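Local structure of DNA ligase D 3'-phosphoesterase domain-containing protein (Methanocella paludicola, 5DMP) at residues Gln9-Asp12 with Tyr18-Arg21; Asn84-Lys89 with Tyr101-Ile106. The protein probably removes blocking groups from the 3' ends of DNA during archaeal non-homologous end joining, acting as a phosphodiesterase and phosphomonoesterase. All coordinates share one frame; numbering follows the deposited sequence.

Interaction 1 (Gln9-Asp12 with Tyr18-Arg21). With VN4 (oxido(dioxo)vanadium), chain J.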
ATOM      1  N   GLN A   9       1.020   5.945   1.768  1.00 21.38           N
ATOM      2  CA  GLN A   9       1.365   7.125   2.577  1.00 25.97           C
ATOM      3  C   GLN A   9       2.015   6.622   3.856  1.00 30.33           C
ATOM      4  O   GLN A   9       1.552   5.637   4.448  1.00 32.02           O
ATOM      5  CB  GLN A   9       0.131   7.938   2.860  1.00 26.46           C
ATOM      6  CG  GLN A   9      -0.200   8.847   1.643  1.00 27.11           C
ATOM      7  CD  GLN A   9      -1.659   9.147   1.464  1.00 27.66           C
ATOM      8  OE1 GLN A   9      -2.539   8.271   1.530  1.00 30.50           O
ATOM      9  NE2 GLN A   9      -1.945  10.429   1.143  1.00 29.70           N
ATOM     10  N   LYS A  10       3.105   7.275   4.246  1.00 28.61           N
ATOM     11  CA  LYS A  10       3.762   6.953   5.533  1.00 27.76           C
ATOM     12  C   LYS A  10       3.134   7.917   6.530  1.00 30.36           C
ATOM     13  O   LYS A  10       3.010   9.155   6.283  1.00 27.62           O
ATOM     14  CB  LYS A  10       5.298   7.110   5.410  1.00 26.89           C
ATOM     15  CG  LYS A  10       6.038   6.719   6.710  1.00 27.78           C
ATOM     16  CD  LYS A  10       7.555   6.840   6.460  1.00 32.66           C
ATOM     17  CE  LYS A  10       8.361   6.488   7.744  1.00 35.93           C
ATOM     18  NZ  LYS A  10       9.804   6.708   7.413  1.00 39.82           N
ATOM     19  N   HIS A  11       2.695   7.378   7.682  1.00 28.42           N
ATOM     20  CA  HIS A  11       1.790   8.104   8.484  1.00 32.42           C
ATOM     21  C   HIS A  11       2.276   8.058   9.917  1.00 35.25           C
ATOM     22  O   HIS A  11       2.306   6.994  10.565  1.00 38.88           O
ATOM     23  CB  HIS A  11       0.403   7.502   8.355  1.00 35.47           C
ATOM     24  CG  HIS A  11      -0.673   8.407   8.851  1.00 37.89           C
ATOM     25  ND1 HIS A  11      -1.981   8.297   8.439  1.00 47.77           N
ATOM     26  CD2 HIS A  11      -0.631   9.439   9.720  1.00 43.86           C
ATOM     27  CE1 HIS A  11      -2.695   9.248   9.020  1.00 48.59           C
ATOM     28  NE2 HIS A  11      -1.900   9.942   9.815  1.00 44.42           N
ATOM     29  N   ASP A  12       2.704   9.194  10.400  1.00 36.03           N
ATOM     30  CA  ASP A  12       3.135   9.272  11.796  1.00 42.31           C
ATOM     31  C   ASP A  12       1.946   9.729  12.609  1.00 48.83           C
ATOM     32  O   ASP A  12       1.677  10.931  12.683  1.00 43.65           O
ATOM     33  CB  ASP A  12       4.297  10.259  11.926  1.00 45.57           C
ATOM     34  CG  ASP A  12       5.048  10.116  13.233  1.00 58.74           C
ATOM     35  OD1 ASP A  12       4.908   9.076  13.919  1.00 52.83           O
ATOM     36  OD2 ASP A  12       5.813  11.048  13.543  1.00 65.80           O
ATOM     37  N   TYR A  18       2.019   2.589   7.745  1.00 28.65           N
ATOM     38  CA  TYR A  18       1.960   2.922   6.327  1.00 29.81           C
ATOM     39  C   TYR A  18       0.509   2.680   5.946  1.00 35.22           C
ATOM     40  O   TYR A  18      -0.172   1.850   6.571  1.00 40.89           O
ATOM     41  CB  TYR A  18       2.946   2.106   5.491  1.00 27.17           C
ATOM     42  CG  TYR A  18       4.386   2.460   5.818  1.00 30.07           C
ATOM     43  CD1 TYR A  18       4.972   2.067   7.052  1.00 29.32           C
ATOM     44  CD2 TYR A  18       5.183   3.133   4.884  1.00 30.16           C
ATOM     45  CE1 TYR A  18       6.300   2.410   7.337  1.00 31.52           C
ATOM     46  CE2 TYR A  18       6.522   3.480   5.151  1.00 30.51           C
ATOM     47  CZ  TYR A  18       7.063   3.109   6.386  1.00 32.44           C
ATOM     48  OH  TYR A  18       8.392   3.446   6.660  1.00 30.59           O
ATOM     49  N   ASP A  19      -0.015   3.462   5.016  1.00 29.95           N
ATOM     50  CA  ASP A  19      -1.360   3.195   4.499  1.00 28.99           C
ATOM     51  C   ASP A  19      -1.181   2.864   3.058  1.00 26.44           C
ATOM     52  O   ASP A  19      -0.698   3.692   2.253  1.00 27.24           O
ATOM     53  CB  ASP A  19      -2.227   4.438   4.624  1.00 32.71           C
ATOM     54  CG  ASP A  19      -2.500   4.766   6.075  1.00 38.63           C
ATOM     55  OD1 ASP A  19      -3.096   3.864   6.695  1.00 40.62           O
ATOM     56  OD2 ASP A  19      -2.089   5.851   6.551  1.00 40.28           O
ATOM     57  N   LEU A  20      -1.599   1.661   2.685  1.00 25.35           N
ATOM     58  CA  LEU A  20      -1.567   1.264   1.292  1.00 25.39           C
ATOM     59  C   LEU A  20      -2.952   1.495   0.645  1.00 24.91           C
ATOM     60  O   LEU A  20      -3.964   1.123   1.247  1.00 25.69           O
ATOM     61  CB  LEU A  20      -1.313  -0.276   1.198  1.00 23.60           C
ATOM     62  CG  LEU A  20      -1.568  -0.908  -0.152  1.00 23.90           C
ATOM     63  CD1 LEU A  20      -0.458  -0.447  -1.172  1.00 22.97           C
ATOM     64  CD2 LEU A  20      -1.465  -2.429   0.058  1.00 28.85           C
ATOM     65  N   ARG A  21      -2.989   2.037  -0.582  1.00 23.67           N
ATOM     66  CA  ARG A  21      -4.345   2.219  -1.203  1.00 24.25           C
ATOM     67  C   ARG A  21      -4.303   1.869  -2.656  1.00 24.76           C
ATOM     68  O   ARG A  21      -3.303   2.091  -3.379  1.00 24.00           O
ATOM     69  CB  ARG A  21      -4.813   3.730  -1.045  1.00 23.73           C
ATOM     70  CG  ARG A  21      -4.400   4.372   0.236  1.00 22.53           C
ATOM     71  CD  ARG A  21      -5.084   5.824   0.322  1.00 23.84           C
ATOM     72  NE  ARG A  21      -4.557   6.499   1.483  1.00 24.96           N
ATOM     73  CZ  ARG A  21      -4.973   6.367   2.736  1.00 26.04           C
ATOM     74  NH1 ARG A  21      -5.993   5.553   3.063  1.00 29.81           N
ATOM     75  NH2 ARG A  21      -4.382   7.021   3.671  1.00 28.63           N
TER
HETATM   76  V   VN4 J 209      -5.810   8.484   6.660  1.00 64.29           V
HETATM   77  O1  VN4 J 209      -7.413   9.528   6.508  1.00 56.12           O
HETATM   78  O2  VN4 J 209      -4.306   9.686   6.487  1.00 46.00           O
HETATM   79  O3  VN4 J 209      -5.870   6.606   6.928  1.00 58.94           O
HETATM   80  O   HOH W   1      10.439   4.659   5.313  1.00 33.18           O
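Gln9 and Arg21 meet at about a right angle, amide and guanidinium planes 85° apart, and one oxygen takes both bonds. Arg21 NE reaches Gln9 OE1 at 2.7 Å, nearly in line with the C=O. Arg21 NH2 approaches the same OE1 at 3.1 Å from above the amide plane, a more bent bond. This side-on grip fixes the guanidinium with its edge toward the vanadate, Arg21 NH2 standing 3.6 Å from VN4 O3. With Tyr57 and Phe60 carbonyls taking Gln9 NE2, the amide probably acts as a second-shell support for Arg21. His11 turns its ring edge to Asp19: ND1 donates to OD2 at 3.1 Å within the ring plane, while the carboxylate is twisted 74° against the ring. With CG anti to the backbone N (chi1 -164°), the imidazole is carried to the ligand side as well, His11 CE1 being 3.0 Å from VN4 O2. On the face opposite Gln9 and Asp19, the extended Lys10 runs alongside Tyr18 and lays CG over a ring face, 4.0 Å from its centroid, a CH-pi contact; one water joins Lys10 NZ to Tyr18 OH. Backbone bonds pair Gln9 with Asp19 in this antiparallel hairpin, which strand 72-84 flanks beyond 5-12 and strand 27-33 beyond 16-24.

Interaction 2 (Asn84-Lys89 with Tyr101-Ile106); sequences NLREEK and YDQGKI
Arg86 extends its guanidinium under the aliphatic chain of Lys105, whose CD sits 3.9 Å from the plane, over the centre of the group. The group's end, in contrast, faces Gln103: NH1 and NH2 of Arg86 both donate to Gln103 OE1, at 2.7 and 2.9 Å. The evidence for a flat, end-on grip is that guanidinium and amide planes differ by only 12° and OE1 lies 4° out of the former. Arg86 NH1 gives a further bond to the backbone Lys105 O at 2.8 Å, tilted from the guanidinium plane. A bend at chi3 (74°) turns the arginine's end toward these acceptors. The Lys105 ammonium is not a partner: its NZ remains 4.6 Å from Arg86 NH2, a like-charge approach that is probably mildly unfavourable. Replacing the Arg86 side chain by an alanine's is likely to leave Gln103 OE1 and Lys105 O without the two nitrogens that make these three bonds, and the Gln103 amide able to turn. On the arginine's own side, Arg86 N donates to Asn84 OD1 at 2.9 Å, closing an Asx turn at the start of the 3-10 segment 85-87. On the other, Gly104, with positive phi, ends helix 97-103 in a Schellman motif, a typical helix C-terminal stop, here leading directly into strand 105-111.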
ATOM      1  N   ASN A  84      -3.604  -5.440 -12.754  1.00 28.31           N
ATOM      2  CA  ASN A  84      -4.219  -6.558 -12.050  1.00 30.29           C
ATOM      3  C   ASN A  84      -3.709  -7.865 -12.712  1.00 31.83           C
ATOM      4  O   ASN A  84      -4.101  -8.164 -13.849  1.00 32.98           O
ATOM      5  CB  ASN A  84      -5.730  -6.464 -12.253  1.00 31.16           C
ATOM      6  CG  ASN A  84      -6.447  -7.697 -11.719  1.00 34.97           C
ATOM      7  OD1 ASN A  84      -5.854  -8.544 -11.022  1.00 31.32           O
ATOM      8  ND2 ASN A  84      -7.731  -7.774 -12.007  1.00 38.47           N
ATOM      9  N   LEU A  85      -2.878  -8.649 -12.003  1.00 29.81           N
ATOM     10  CA  LEU A  85      -2.310  -9.871 -12.586  1.00 27.49           C
ATOM     11  C   LEU A  85      -3.396 -10.935 -12.801  1.00 31.85           C
ATOM     12  O   LEU A  85      -3.202 -11.852 -13.623  1.00 34.67           O
ATOM     13  CB  LEU A  85      -1.189 -10.424 -11.689  1.00 29.08           C
ATOM     14  CG  LEU A  85       0.041  -9.486 -11.716  1.00 30.12           C
ATOM     15  CD1 LEU A  85       1.061  -9.928 -10.712  1.00 35.04           C
ATOM     16  CD2 LEU A  85       0.627  -9.426 -13.111  1.00 32.08           C
ATOM     17  N   ARG A  86      -4.494 -10.839 -12.051  1.00 32.75           N
ATOM     18  CA  ARG A  86      -5.553 -11.873 -12.149  1.00 34.73           C
ATOM     19  C   ARG A  86      -6.418 -11.801 -13.403  1.00 40.33           C
ATOM     20  O   ARG A  86      -7.267 -12.678 -13.602  1.00 41.60           O
ATOM     21  CB  ARG A  86      -6.383 -11.973 -10.858  1.00 31.53           C
ATOM     22  CG  ARG A  86      -5.493 -12.414  -9.689  1.00 35.31           C
ATOM     23  CD  ARG A  86      -6.252 -12.698  -8.429  1.00 34.20           C
ATOM     24  NE  ARG A  86      -6.944 -13.983  -8.601  1.00 37.96           N
ATOM     25  CZ  ARG A  86      -8.012 -14.395  -7.913  1.00 41.20           C
ATOM     26  NH1 ARG A  86      -8.551 -13.655  -6.945  1.00 33.07           N
ATOM     27  NH2 ARG A  86      -8.527 -15.612  -8.191  1.00 39.21           N
ATOM     28  N   GLU A  87      -6.213 -10.776 -14.232  1.00 42.21           N
ATOM     29  CA  GLU A  87      -6.751 -10.719 -15.628  1.00 47.54           C
ATOM     30  C   GLU A  87      -5.933 -11.492 -16.624  1.00 54.89           C
ATOM     31  O   GLU A  87      -6.419 -11.798 -17.742  1.00 43.26           O
ATOM     32  CB  GLU A  87      -6.847  -9.285 -16.138  1.00 50.32           C
ATOM     33  CG  GLU A  87      -7.942  -8.461 -15.496  1.00 50.79           C
ATOM     34  CD  GLU A  87      -9.380  -8.795 -15.981  1.00 59.72           C
ATOM     35  OE1 GLU A  87     -10.282  -7.969 -15.707  1.00 64.52           O
ATOM     36  OE2 GLU A  87      -9.645  -9.852 -16.616  1.00 59.05           O
ATOM     37  N   GLU A  88      -4.704 -11.833 -16.235  1.00 44.17           N
ATOM     38  CA  GLU A  88      -3.793 -12.591 -17.128  1.00 41.44           C
ATOM     39  C   GLU A  88      -3.852 -14.068 -17.020  1.00 49.47           C
ATOM     40  O   GLU A  88      -2.851 -14.744 -16.762  1.00 44.59           O
ATOM     41  CB  GLU A  88      -2.392 -12.082 -16.941  1.00 44.53           C
ATOM     42  CG  GLU A  88      -2.368 -10.565 -17.116  1.00 41.82           C
ATOM     43  CD  GLU A  88      -0.959 -10.069 -17.381  1.00 53.87           C
ATOM     44  OE1 GLU A  88      -0.194 -10.791 -18.096  1.00 51.97           O
ATOM     45  OE2 GLU A  88      -0.610  -8.988 -16.854  1.00 51.72           O
ATOM     46  N   LYS A  89      -5.044 -14.612 -17.258  1.00 43.07           N
ATOM     47  CA  LYS A  89      -5.289 -16.006 -16.914  1.00 47.41           C
ATOM     48  C   LYS A  89      -6.091 -16.645 -18.030  1.00 40.12           C
ATOM     49  O   LYS A  89      -6.699 -15.933 -18.815  1.00 44.61           O
ATOM     50  CB  LYS A  89      -6.077 -16.089 -15.600  1.00 46.73           C
ATOM     51  CG  LYS A  89      -5.439 -15.355 -14.431  1.00 47.77           C
ATOM     52  CD  LYS A  89      -4.502 -16.254 -13.674  1.00 52.22           C
ATOM     53  CE  LYS A  89      -3.832 -15.409 -12.615  1.00 56.42           C
ATOM     54  NZ  LYS A  89      -2.459 -15.907 -12.344  1.00 61.76           N
ATOM     55  N   TYR A 101     -10.980  -8.379  -5.019  1.00 31.49           N
ATOM     56  CA  TYR A 101     -11.128  -7.835  -3.694  1.00 32.87           C
ATOM     57  C   TYR A 101     -12.249  -8.599  -2.948  1.00 35.20           C
ATOM     58  O   TYR A 101     -12.055  -9.050  -1.797  1.00 34.22           O
ATOM     59  CB  TYR A 101     -11.517  -6.356  -3.781  1.00 38.38           C
ATOM     60  CG  TYR A 101     -11.721  -5.724  -2.433  1.00 39.26           C
ATOM     61  CD1 TYR A 101     -12.972  -5.771  -1.758  1.00 47.96           C
ATOM     62  CD2 TYR A 101     -10.691  -5.015  -1.845  1.00 41.17           C
ATOM     63  CE1 TYR A 101     -13.121  -5.160  -0.507  1.00 47.24           C
ATOM     64  CE2 TYR A 101     -10.841  -4.387  -0.616  1.00 42.00           C
ATOM     65  CZ  TYR A 101     -12.031  -4.478   0.049  1.00 50.57           C
ATOM     66  OH  TYR A 101     -12.024  -3.848   1.267  1.00 56.83           O
ATOM     67  N   ASP A 102     -13.404  -8.730  -3.631  1.00 38.26           N
ATOM     68  CA  ASP A 102     -14.546  -9.502  -3.062  1.00 42.01           C
ATOM     69  C   ASP A 102     -14.147 -10.911  -2.670  1.00 40.41           C
ATOM     70  O   ASP A 102     -14.502 -11.347  -1.603  1.00 41.64           O
ATOM     71  CB  ASP A 102     -15.759  -9.500  -3.988  1.00 42.47           C
ATOM     72  CG  ASP A 102     -16.404  -8.116  -4.097  1.00 50.64           C
ATOM     73  OD1 ASP A 102     -16.179  -7.263  -3.206  1.00 49.35           O
ATOM     74  OD2 ASP A 102     -17.133  -7.879  -5.087  1.00 56.62           O
ATOM     75  N   GLN A 103     -13.352 -11.591  -3.486  1.00 41.38           N
ATOM     76  CA  GLN A 103     -12.870 -12.920  -3.113  1.00 39.29           C
ATOM     77  C   GLN A 103     -11.762 -12.952  -2.027  1.00 42.03           C
ATOM     78  O   GLN A 103     -11.448 -14.018  -1.491  1.00 39.61           O
ATOM     79  CB  GLN A 103     -12.435 -13.694  -4.363  1.00 46.35           C
ATOM     80  CG  GLN A 103     -11.869 -15.101  -4.113  1.00 54.51           C
ATOM     81  CD  GLN A 103     -11.393 -15.799  -5.397  1.00 59.24           C
ATOM     82  OE1 GLN A 103     -10.434 -15.370  -6.019  1.00 57.99           O
ATOM     83  NE2 GLN A 103     -12.086 -16.871  -5.798  1.00 60.78           N
ATOM     84  N   GLY A 104     -11.160 -11.810  -1.689  1.00 37.22           N
ATOM     85  CA  GLY A 104     -10.091 -11.788  -0.656  1.00 32.63           C
ATOM     86  C   GLY A 104      -8.736 -12.274  -1.194  1.00 32.56           C
ATOM     87  O   GLY A 104      -7.887 -12.761  -0.419  1.00 32.30           O
ATOM     88  N   LYS A 105      -8.534 -12.155  -2.516  1.00 31.42           N
ATOM     89  CA  LYS A 105      -7.252 -12.525  -3.120  1.00 31.41           C
ATOM     90  C   LYS A 105      -6.877 -11.562  -4.237  1.00 28.07           C
ATOM     91  O   LYS A 105      -7.391 -11.626  -5.365  1.00 28.89           O
ATOM     92  CB  LYS A 105      -7.289 -13.993  -3.641  1.00 31.89           C
ATOM     93  CG  LYS A 105      -6.006 -14.440  -4.350  1.00 33.10           C
ATOM     94  CD  LYS A 105      -6.190 -15.935  -4.656  1.00 39.95           C
ATOM     95  CE  LYS A 105      -5.088 -16.479  -5.520  1.00 45.68           C
ATOM     96  NZ  LYS A 105      -5.416 -17.921  -5.729  1.00 53.60           N
ATOM     97  N   ILE A 106      -5.975 -10.630  -3.921  1.00 30.56           N
ATOM     98  CA  ILE A 106      -5.610  -9.624  -4.901  1.00 28.82           C
ATOM     99  C   ILE A 106      -4.135  -9.877  -5.254  1.00 27.00           C
ATOM    100  O   ILE A 106      -3.280 -10.004  -4.339  1.00 27.18           O
ATOM    101  CB  ILE A 106      -5.731  -8.201  -4.247  1.00 29.53           C
ATOM    102  CG1 ILE A 106      -7.224  -7.850  -3.942  1.00 30.80           C
ATOM    103  CG2 ILE A 106      -5.064  -7.121  -5.121  1.00 27.49           C
ATOM    104  CD1 ILE A 106      -7.395  -6.628  -3.001  1.00 29.39           C
TER

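In the fold
Interactions 1 and 2 both reach the same antiparallel sheet, but in different regions of it: their centres are 23 Å apart and their nearest atoms about 8 Å, so they do not touch. Strand 72-84 connects them, pairing with strand 5-12 of interaction 1 and with strand 105-111 of interaction 2, and running out into the loop that carries Arg86. Interaction 1 is at the ligand site, its centre about 7 Å from the centre of the chain; its His11, Asp19 and Arg21 line the vanadate pocket with His53, Tyr57 and Val74, and the His11 side chain is about 3 Å from a bound magnesium ion. Interaction 2, its centre about 16 Å from that of the chain, contributes no residue to that pocket.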